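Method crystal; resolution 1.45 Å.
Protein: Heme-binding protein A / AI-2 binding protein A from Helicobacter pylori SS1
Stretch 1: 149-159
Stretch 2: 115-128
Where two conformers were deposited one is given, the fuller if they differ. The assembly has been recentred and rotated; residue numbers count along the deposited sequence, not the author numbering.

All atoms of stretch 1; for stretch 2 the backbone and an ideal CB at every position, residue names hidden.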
ATOM      1  N   MET A 149      -5.374  13.801  -7.766  1.00  5.12           N
ATOM      2  CA  MET A 149      -6.570  13.395  -8.505  1.00  5.13           C
ATOM      3  C   MET A 149      -7.496  14.573  -8.887  1.00  5.39           C
ATOM      4  O   MET A 149      -8.167  14.499  -9.943  1.00  5.60           O
ATOM      5  CB  MET A 149      -7.343  12.381  -7.680  1.00  6.09           C
ATOM      6  CG  MET A 149      -6.673  11.007  -7.593  1.00  7.32           C
ATOM      7  SD  MET A 149      -6.646  10.068  -9.115  1.00 11.35           S
ATOM      8  CE  MET A 149      -8.374   9.627  -9.163  1.00 12.96           C
ATOM      9  N   SER A 150      -7.498  15.623  -8.078  1.00  5.57           N
ATOM     10  CA  SER A 150      -8.322  16.778  -8.460  1.00  5.71           C
ATOM     11  C   SER A 150      -7.745  17.542  -9.635  1.00  6.36           C
ATOM     12  O   SER A 150      -8.538  18.288 -10.223  1.00  7.95           O
ATOM     13  CB  SER A 150      -8.434  17.746  -7.282  1.00  6.28           C
ATOM     14  OG  SER A 150      -9.212  17.172  -6.235  1.00  7.66           O
ATOM     15  N   HIS A 151      -6.454  17.483  -9.940  1.00  6.81           N
ATOM     16  CA  HIS A 151      -5.844  17.975 -11.157  1.00  8.22           C
ATOM     17  C   HIS A 151      -6.161  17.106 -12.360  1.00  8.85           C
ATOM     18  O   HIS A 151      -6.099  17.601 -13.494  1.00 10.08           O
ATOM     19  CB  HIS A 151      -4.330  18.109 -10.999  1.00 10.63           C
ATOM     20  CG  HIS A 151      -3.970  18.995  -9.847  1.00 14.92           C
ATOM     21  ND1 HIS A 151      -4.473  20.272  -9.727  1.00 20.25           N
ATOM     22  CD2 HIS A 151      -3.272  18.748  -8.712  1.00 17.87           C
ATOM     23  CE1 HIS A 151      -4.070  20.790  -8.582  1.00 21.11           C
ATOM     24  NE2 HIS A 151      -3.311  19.899  -7.969  1.00 21.02           N
ATOM     25  N   ILE A 152      -6.252  15.802 -12.147  1.00  6.82           N
ATOM     26  CA  ILE A 152      -6.466  14.829 -13.230  1.00  7.41           C
ATOM     27  C   ILE A 152      -7.887  14.885 -13.750  1.00  6.84           C
ATOM     28  O   ILE A 152      -8.143  14.901 -14.961  1.00  7.46           O
ATOM     29  CB  ILE A 152      -6.117  13.423 -12.730  1.00  6.81           C
ATOM     30  CG1 ILE A 152      -4.609  13.311 -12.458  1.00  7.28           C
ATOM     31  CG2 ILE A 152      -6.528  12.314 -13.678  1.00  6.51           C
ATOM     32  CD1 ILE A 152      -4.173  12.055 -11.715  1.00  7.77           C
ATOM     33  N   ILE A 153      -8.846  14.856 -12.840  1.00  6.59           N
ATOM     34  CA  ILE A 153     -10.264  14.786 -13.192  1.00  6.40           C
ATOM     35  C   ILE A 153     -10.854  16.176 -13.357  1.00  6.97           C
ATOM     36  O   ILE A 153     -10.780  17.027 -12.456  1.00  8.79           O
ATOM     37  CB  ILE A 153     -11.072  13.990 -12.129  1.00  5.97           C
ATOM     38  CG1 ILE A 153     -10.550  12.562 -12.019  1.00  6.20           C
ATOM     39  CG2 ILE A 153     -12.555  14.102 -12.434  1.00  5.85           C
ATOM     40  CD1 ILE A 153     -11.142  11.797 -10.852  1.00  5.86           C
ATOM     41  N   LYS A 154     -11.345  16.448 -14.574  1.00  6.54           N
ATOM     42  CA  LYS A 154     -12.123  17.677 -14.868  1.00  6.98           C
ATOM     43  C   LYS A 154     -13.546  17.578 -14.363  1.00  7.85           C
ATOM     44  O   LYS A 154     -14.042  18.515 -13.742  1.00  8.81           O
ATOM     45  CB  LYS A 154     -11.982  18.046 -16.341  1.00  9.12           C
ATOM     46  CG  LYS A 154     -12.807  19.271 -16.773  1.00 10.38           C
ATOM     47  CD  LYS A 154     -12.601  19.597 -18.249  1.00 14.93           C
ATOM     48  CE  LYS A 154     -13.372  20.874 -18.544  1.00 22.99           C
ATOM     49  NZ  LYS A 154     -12.896  21.366 -19.864  1.00 29.99           N
ATOM     50  N   SER A 155     -14.231  16.493 -14.694  1.00  6.72           N
ATOM     51  CA  SER A 155     -15.579  16.260 -14.240  1.00  7.03           C
ATOM     52  C   SER A 155     -15.924  14.797 -14.106  1.00  7.19           C
ATOM     53  O   SER A 155     -15.296  13.946 -14.735  1.00  7.01           O
ATOM     54  CB  SER A 155     -16.551  16.912 -15.217  1.00  7.16           C
ATOM     55  OG  SER A 155     -16.449  16.382 -16.511  1.00  8.75           O
ATOM     56  N   ILE A 156     -16.873  14.567 -13.203  1.00  6.62           N
ATOM     57  CA  ILE A 156     -17.551  13.309 -13.028  1.00  7.77           C
ATOM     58  C   ILE A 156     -19.032  13.514 -13.158  1.00  8.89           C
ATOM     59  O   ILE A 156     -19.568  14.344 -12.423  1.00  9.20           O
ATOM     60  CB  ILE A 156     -17.226  12.618 -11.692  1.00  9.46           C
ATOM     61  CG1 ILE A 156     -15.765  12.807 -11.328  1.00 13.16           C
ATOM     62  CG2 ILE A 156     -17.726  11.199 -11.683  1.00  9.44           C
ATOM     63  CD1 ILE A 156     -15.435  12.251  -9.937  1.00 13.98           C
ATOM     64  N   GLU A 157     -19.678  12.728 -14.025  1.00  8.96           N
ATOM     65  CA  GLU A 157     -21.107  12.880 -14.303  1.00  9.83           C
ATOM     66  C   GLU A 157     -21.790  11.542 -14.180  1.00  8.17           C
ATOM     67  O   GLU A 157     -21.321  10.544 -14.749  1.00  8.40           O
ATOM     68  CB  GLU A 157     -21.350  13.327 -15.745  1.00 11.43           C
ATOM     69  CG  GLU A 157     -20.740  14.651 -16.134  1.00 15.12           C
ATOM     70  CD  GLU A 157     -20.795  14.752 -17.661  1.00 17.75           C
ATOM     71  OE1 GLU A 157     -19.876  14.314 -18.409  1.00 14.09           O
ATOM     72  OE2 GLU A 157     -21.861  15.206 -18.165  1.00 19.79           O
ATOM     73  N   ALA A 158     -22.961  11.533 -13.543  1.00  6.30           N
ATOM     74  CA  ALA A 158     -23.899  10.408 -13.610  1.00  7.37           C
ATOM     75  C   ALA A 158     -24.819  10.674 -14.801  1.00  7.27           C
ATOM     76  O   ALA A 158     -25.705  11.524 -14.730  1.00  9.85           O
ATOM     77  CB  ALA A 158     -24.736  10.252 -12.335  1.00  7.77           C
ATOM     78  N   LEU A 159     -24.589  10.010 -15.910  1.00  7.29           N
ATOM     79  CA  LEU A 159     -25.387  10.222 -17.111  1.00  8.20           C
ATOM     80  C   LEU A 159     -26.743   9.559 -16.923  1.00  8.10           C
ATOM     81  O   LEU A 159     -27.718  10.084 -17.497  1.00  8.82           O
ATOM     82  CB  LEU A 159     -24.675   9.618 -18.335  1.00  8.73           C
ATOM     83  CG  LEU A 159     -23.390  10.400 -18.607  1.00 10.07           C
ATOM     84  CD1 LEU A 159     -22.652   9.747 -19.765  1.00 10.70           C
ATOM     85  CD2 LEU A 159     -23.579  11.896 -18.777  1.00 13.39           C
ATOM     86  N   UNK A 115     -25.763   2.280  -7.166  1.00  7.81           N
ATOM     87  CA  UNK A 115     -26.019   3.017  -8.377  1.00  7.90           C
ATOM     88  C   UNK A 115     -24.996   4.141  -8.508  1.00  7.49           C
ATOM     89  O   UNK A 115     -24.115   4.384  -7.658  1.00  6.98           O
ATOM     90  CB  UNK A 115     -27.447   3.566  -8.387  1.00  7.90           C
ATOM     91  N   UNK A 116     -25.202   4.966  -9.548  1.00  7.02           N
ATOM     92  CA  UNK A 116     -24.276   6.005  -9.870  1.00  6.41           C
ATOM     93  C   UNK A 116     -24.071   7.015  -8.746  1.00  6.72           C
ATOM     94  O   UNK A 116     -22.982   7.585  -8.583  1.00  6.30           O
ATOM     95  CB  UNK A 116     -24.751   6.724 -11.134  1.00  6.41           C
ATOM     96  N   UNK A 117     -25.105   7.288  -7.944  0.50  6.80           N
ATOM     97  CA  UNK A 117     -24.934   8.237  -6.855  0.50  7.63           C
ATOM     98  C   UNK A 117     -23.896   7.824  -5.811  0.50  6.63           C
ATOM     99  O   UNK A 117     -23.313   8.678  -5.159  0.50  6.17           O
ATOM    100  CB  UNK A 117     -26.282   8.452  -6.163  0.50  7.63           C
ATOM    101  N   UNK A 118     -23.644   6.528  -5.711  1.00  6.36           N
ATOM    102  CA  UNK A 118     -22.669   6.014  -4.750  1.00  6.59           C
ATOM    103  C   UNK A 118     -21.260   6.260  -5.293  1.00  6.08           C
ATOM    104  O   UNK A 118     -20.332   6.538  -4.533  1.00  6.40           O
ATOM    105  CB  UNK A 118     -22.897   4.526  -4.479  1.00  6.59           C
ATOM    106  N   UNK A 119     -21.097   6.195  -6.609  1.00  5.64           N
ATOM    107  CA  UNK A 119     -19.817   6.565  -7.247  1.00  5.81           C
ATOM    108  C   UNK A 119     -19.544   8.047  -7.047  1.00  5.59           C
ATOM    109  O   UNK A 119     -18.469   8.453  -6.670  1.00  5.49           O
ATOM    110  CB  UNK A 119     -19.831   6.230  -8.740  1.00  5.81           C
ATOM    111  N   UNK A 120     -20.532   8.894  -7.379  1.00  4.94           N
ATOM    112  CA  UNK A 120     -20.442  10.321  -7.144  1.00  6.45           C
ATOM    113  C   UNK A 120     -20.113  10.588  -5.707  1.00  6.07           C
ATOM    114  O   UNK A 120     -19.208  11.356  -5.425  1.00  6.46           O
ATOM    115  CB  UNK A 120     -21.743  11.026  -7.533  1.00  6.45           C
ATOM    116  N   UNK A 121     -20.815   9.986  -4.745  1.00  6.43           N
ATOM    117  CA  UNK A 121     -20.457  10.291  -3.371  1.00  6.31           C
ATOM    118  C   UNK A 121     -19.012   9.942  -3.019  1.00  5.64           C
ATOM    119  O   UNK A 121     -18.269  10.720  -2.437  1.00  6.02           O
ATOM    120  CB  UNK A 121     -21.403   9.549  -2.425  1.00  6.31           C
ATOM    121  N   UNK A 122     -18.595   8.763  -3.462  1.00  5.50           N
ATOM    122  CA  UNK A 122     -17.290   8.222  -3.076  1.00  5.17           C
ATOM    123  C   UNK A 122     -16.124   9.025  -3.612  1.00  5.31           C
ATOM    124  O   UNK A 122     -15.111   9.143  -2.949  1.00  5.65           O
ATOM    125  CB  UNK A 122     -17.164   6.775  -3.557  1.00  5.17           C
ATOM    126  N   UNK A 123     -16.296   9.517  -4.847  1.00  4.78           N
ATOM    127  CA  UNK A 123     -15.278  10.333  -5.496  1.00  4.90           C
ATOM    128  C   UNK A 123     -15.395  11.806  -5.148  1.00  5.73           C
ATOM    129  O   UNK A 123     -14.417  12.456  -4.846  1.00  5.52           O
ATOM    130  CB  UNK A 123     -15.361  10.159  -7.014  1.00  4.90           C
ATOM    131  N   UNK A 124     -16.616  12.364  -5.269  1.00  5.73           N
ATOM    132  CA  UNK A 124     -16.825  13.779  -5.068  1.00  6.50           C
ATOM    133  C   UNK A 124     -16.485  14.271  -3.663  1.00  5.62           C
ATOM    134  O   UNK A 124     -16.007  15.389  -3.501  1.00  7.05           O
ATOM    135  CB  UNK A 124     -18.283  14.118  -5.385  1.00  6.50           C
ATOM    136  N   UNK A 125     -16.619  13.394  -2.686  1.00  5.78           N
ATOM    137  CA  UNK A 125     -16.255  13.768  -1.352  1.00  6.04           C
ATOM    138  C   UNK A 125     -14.780  14.103  -1.234  1.00  6.54           C
ATOM    139  O   UNK A 125     -14.371  14.863  -0.344  1.00  6.35           O
ATOM    140  CB  UNK A 125     -16.622  12.645  -0.379  1.00  6.04           C
ATOM    141  N   UNK A 126     -13.942  13.480  -2.062  1.00  6.39           N
ATOM    142  CA  UNK A 126     -12.506  13.720  -2.071  1.00  6.76           C
ATOM    143  C   UNK A 126     -12.152  14.879  -2.965  1.00  8.12           C
ATOM    144  O   UNK A 126     -11.201  15.608  -2.664  1.00  8.96           O
ATOM    145  CB  UNK A 126     -11.752  12.466  -2.519  1.00  6.76           C
ATOM    146  N   UNK A 127     -12.882  15.030  -4.058  1.00  9.44           N
ATOM    147  CA  UNK A 127     -12.594  16.055  -5.077  1.00 10.48           C
ATOM    148  C   UNK A 127     -12.991  17.470  -4.613  1.00 11.99           C
ATOM    149  O   UNK A 127     -12.293  18.422  -4.973  1.00 14.12           O
ATOM    150  CB  UNK A 127     -13.330  15.716  -6.375  1.00 10.48           C
ATOM    151  N   UNK A 128     -14.116  17.566  -3.914  1.00 11.36           N
ATOM    152  CA  UNK A 128     -14.729  18.862  -3.555  1.00 12.46           C
ATOM    153  C   UNK A 128     -14.701  18.966  -2.028  1.00 12.72           C
ATOM    154  O   UNK A 128     -15.438  18.257  -1.355  1.00 11.15           O
ATOM    155  CB  UNK A 128     -16.156  18.985  -4.093  1.00 12.46           C
TER

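The helix of stretch 2 runs nearly antiparallel to strand 155-158, at 158° with axes 8.5 Å apart, so successive helical turns meet Ala158, then Ile156, then Ile153 and Ser150. No direct hydrogen bond crosses between the stretches; packing must carry the contact.

Position 115 precedes the helix, with nothing of stretch 1 near its ideal CB. A capping residue or almost any polar one would suit. It is Ser115, whose backbone N donates to the side chain of position 118.

At 116 the ideal CB points toward stretch 1 and lies 3.7 Å from Ala158 CB. Something small is favoured, alanine above all, with serine possible. The residue is Ala116, and its CB rests 3.8 Å from Ala158 CB, methyl against methyl.

Positions 117 and 118 have no neighbour in stretch 1, 117 pointing away, so polar residues fit. They are Lys117, extended beyond a p chi1, and Asp118, which accepts the Ser115 bond, with Asp118 OD2 2.9 Å from Ser115 N.

Position 119 points toward stretch 1 but has nothing within 5.5 Å of its ideal CB, leaving room for a branched or larger apolar side chain. Val119 only approaches, covering little.

Position 120 points sideways, yet Ile156 and Ala158 lie within reach of a longer chain. Leucine, isoleucine or methionine could bend its end toward them. Leu120, m at chi1 and t at chi2, does so with both methyls: CD2 is 3.7 Å from Ile156 CG2 and CD1 is 3.8 Å from Ala158 CB.

Positions 121 and 122 are out of reach, and stretch 1 sets no preference. They hold Phe121 and Ser122, whose OG donates to Asp118 O at 2.8 Å, a bond back along the helix.

At 123 the CB points toward stretch 1, its ideal position 3.6 Å from Ile156 CD1. Apolar character is called for, and several sizes are conceivable if the chain turns aside from that methyl. Phe123 has its CB 3.6 Å from Ile156 CD1, and the same methyl meets the ring obliquely.

Position 124 points sideways, while Ile156 offers a carbonyl oxygen. A long donor could seek it directly, or a polar chain could share a water. Glu124 takes the second course: OE2 stands 4.1 Å from Ile156 O, and one water donates to both, at 3.0 Å to Glu124 OE2 and 2.8 Å to Ile156 O.

Position 125 is out of reach and 126 points sideways; polar residues are admissible at both. Arg125 NE and Gln126 NE2 each donate to Ser122 O at 3.1 Å. The backbone Gln126 O is linked by a water to Ser150 OG.

Position 127 lies near Ser150, with Ile153 and Ile156 farther out: a long, flexible apolar chain suits. Met127 reaches them, SD 3.8 Å from Ile153 CG2 and CE 3.6 Å from Ile156 CD1.

At 128 the helix has ended and stretch 1 imposes little. Asp128 leaves helical phi/psi, its side chain clear of the contact.

Stretch 2 115-128: SAKDVLFSFERQMD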
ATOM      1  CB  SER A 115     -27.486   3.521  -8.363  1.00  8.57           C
ATOM      2  OG  SER A 115     -27.630   4.553  -7.426  1.00  9.37           O
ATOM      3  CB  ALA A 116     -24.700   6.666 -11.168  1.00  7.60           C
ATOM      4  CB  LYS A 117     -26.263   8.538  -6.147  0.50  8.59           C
ATOM      5  CG  LYS A 117     -26.845   7.452  -5.263  0.50 10.18           C
ATOM      6  CD  LYS A 117     -28.101   7.991  -4.581  0.50 11.95           C
ATOM      7  CE  LYS A 117     -28.581   7.084  -3.463  0.50 13.83           C
ATOM      8  NZ  LYS A 117     -29.902   7.498  -2.911  0.50 15.06           N
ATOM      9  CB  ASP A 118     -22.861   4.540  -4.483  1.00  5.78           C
ATOM     10  CG  ASP A 118     -24.296   4.242  -4.001  1.00  5.79           C
ATOM     11  OD1 ASP A 118     -24.548   4.898  -2.962  1.00  7.29           O
ATOM     12  OD2 ASP A 118     -24.978   3.373  -4.581  1.00  6.49           O
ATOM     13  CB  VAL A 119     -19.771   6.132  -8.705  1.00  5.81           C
ATOM     14  CG1 VAL A 119     -18.423   6.438  -9.316  1.00  5.99           C
ATOM     15  CG2 VAL A 119     -20.118   4.660  -8.888  1.00  6.49           C
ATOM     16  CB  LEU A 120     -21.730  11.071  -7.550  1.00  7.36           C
ATOM     17  CG  LEU A 120     -22.104  11.052  -9.032  1.00  8.25           C
ATOM     18  CD1 LEU A 120     -23.325  11.969  -9.216  1.00  8.90           C
ATOM     19  CD2 LEU A 120     -20.936  11.574  -9.847  1.00  8.85           C
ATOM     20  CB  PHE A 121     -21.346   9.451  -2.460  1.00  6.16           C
ATOM     21  CG  PHE A 121     -20.947   9.513  -0.978  1.00  6.95           C
ATOM     22  CD1 PHE A 121     -20.970  10.692  -0.262  1.00  7.45           C
ATOM     23  CD2 PHE A 121     -20.424   8.385  -0.375  1.00  7.46           C
ATOM     24  CE1 PHE A 121     -20.597  10.748   1.064  1.00  7.40           C
ATOM     25  CE2 PHE A 121     -20.001   8.461   0.958  1.00  7.03           C
ATOM     26  CZ  PHE A 121     -20.050   9.628   1.633  1.00  7.37           C
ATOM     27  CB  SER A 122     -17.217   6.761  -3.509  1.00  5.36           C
ATOM     28  OG  SER A 122     -18.190   5.964  -2.845  1.00  6.01           O
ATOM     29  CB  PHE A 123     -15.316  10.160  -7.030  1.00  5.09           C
ATOM     30  CG  PHE A 123     -14.711   8.874  -7.567  1.00  4.86           C
ATOM     31  CD1 PHE A 123     -15.281   7.644  -7.318  1.00  5.46           C
ATOM     32  CD2 PHE A 123     -13.615   8.931  -8.397  1.00  4.84           C
ATOM     33  CE1 PHE A 123     -14.679   6.474  -7.721  1.00  5.81           C
ATOM     34  CE2 PHE A 123     -13.059   7.779  -8.842  1.00  4.91           C
ATOM     35  CZ  PHE A 123     -13.648   6.578  -8.614  1.00  4.79           C
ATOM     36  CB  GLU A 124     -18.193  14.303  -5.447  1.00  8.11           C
ATOM     37  CG  GLU A 124     -18.524  14.203  -6.920  1.00  9.66           C
ATOM     38  CD  GLU A 124     -19.949  14.716  -7.193  1.00 11.57           C
ATOM     39  OE1 GLU A 124     -20.839  14.654  -6.327  1.00 12.54           O
ATOM     40  OE2 GLU A 124     -20.112  15.045  -8.384  1.00 16.65           O
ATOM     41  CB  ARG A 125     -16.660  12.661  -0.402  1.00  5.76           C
ATOM     42  CG  ARG A 125     -15.799  11.397  -0.484  1.00  5.35           C
ATOM     43  CD  ARG A 125     -16.440  10.221   0.222  1.00  4.77           C
ATOM     44  NE  ARG A 125     -15.615   9.018   0.146  1.00  5.01           N
ATOM     45  CZ  ARG A 125     -15.056   8.364   1.149  1.00  4.82           C
ATOM     46  NH1 ARG A 125     -15.228   8.757   2.402  1.00  4.87           N
ATOM     47  NH2 ARG A 125     -14.360   7.261   0.910  1.00  4.30           N
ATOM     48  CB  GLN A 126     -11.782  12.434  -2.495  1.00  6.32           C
ATOM     49  CG  GLN A 126     -12.291  11.192  -1.776  1.00  5.52           C
ATOM     50  CD  GLN A 126     -11.467   9.923  -1.997  1.00  5.10           C
ATOM     51  OE1 GLN A 126     -10.243   9.977  -1.790  1.00  4.95           O
ATOM     52  NE2 GLN A 126     -12.101   8.813  -2.415  1.00  5.33           N
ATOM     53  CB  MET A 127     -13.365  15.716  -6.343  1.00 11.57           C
ATOM     54  CG  MET A 127     -12.890  16.533  -7.523  1.00 12.89           C
ATOM     55  SD  MET A 127     -13.351  15.726  -9.036  1.00 20.22           S
ATOM     56  CE  MET A 127     -15.094  15.663  -8.980  1.00 22.77           C
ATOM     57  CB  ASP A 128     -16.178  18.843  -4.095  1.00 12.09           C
ATOM     58  CG  ASP A 128     -16.945  20.130  -3.818  1.00 15.08           C
ATOM     59  OD1 ASP A 128     -16.482  20.935  -3.000  1.00 17.18           O
ATOM     60  OD2 ASP A 128     -18.022  20.258  -4.433  1.00 19.25           O
TER
HETATM   61  O   HOH W   1     -21.707  15.206 -10.917  1.00 19.80           O
HETATM   62  O   HOH W   2      -9.117  17.994  -3.530  1.00 24.41           O
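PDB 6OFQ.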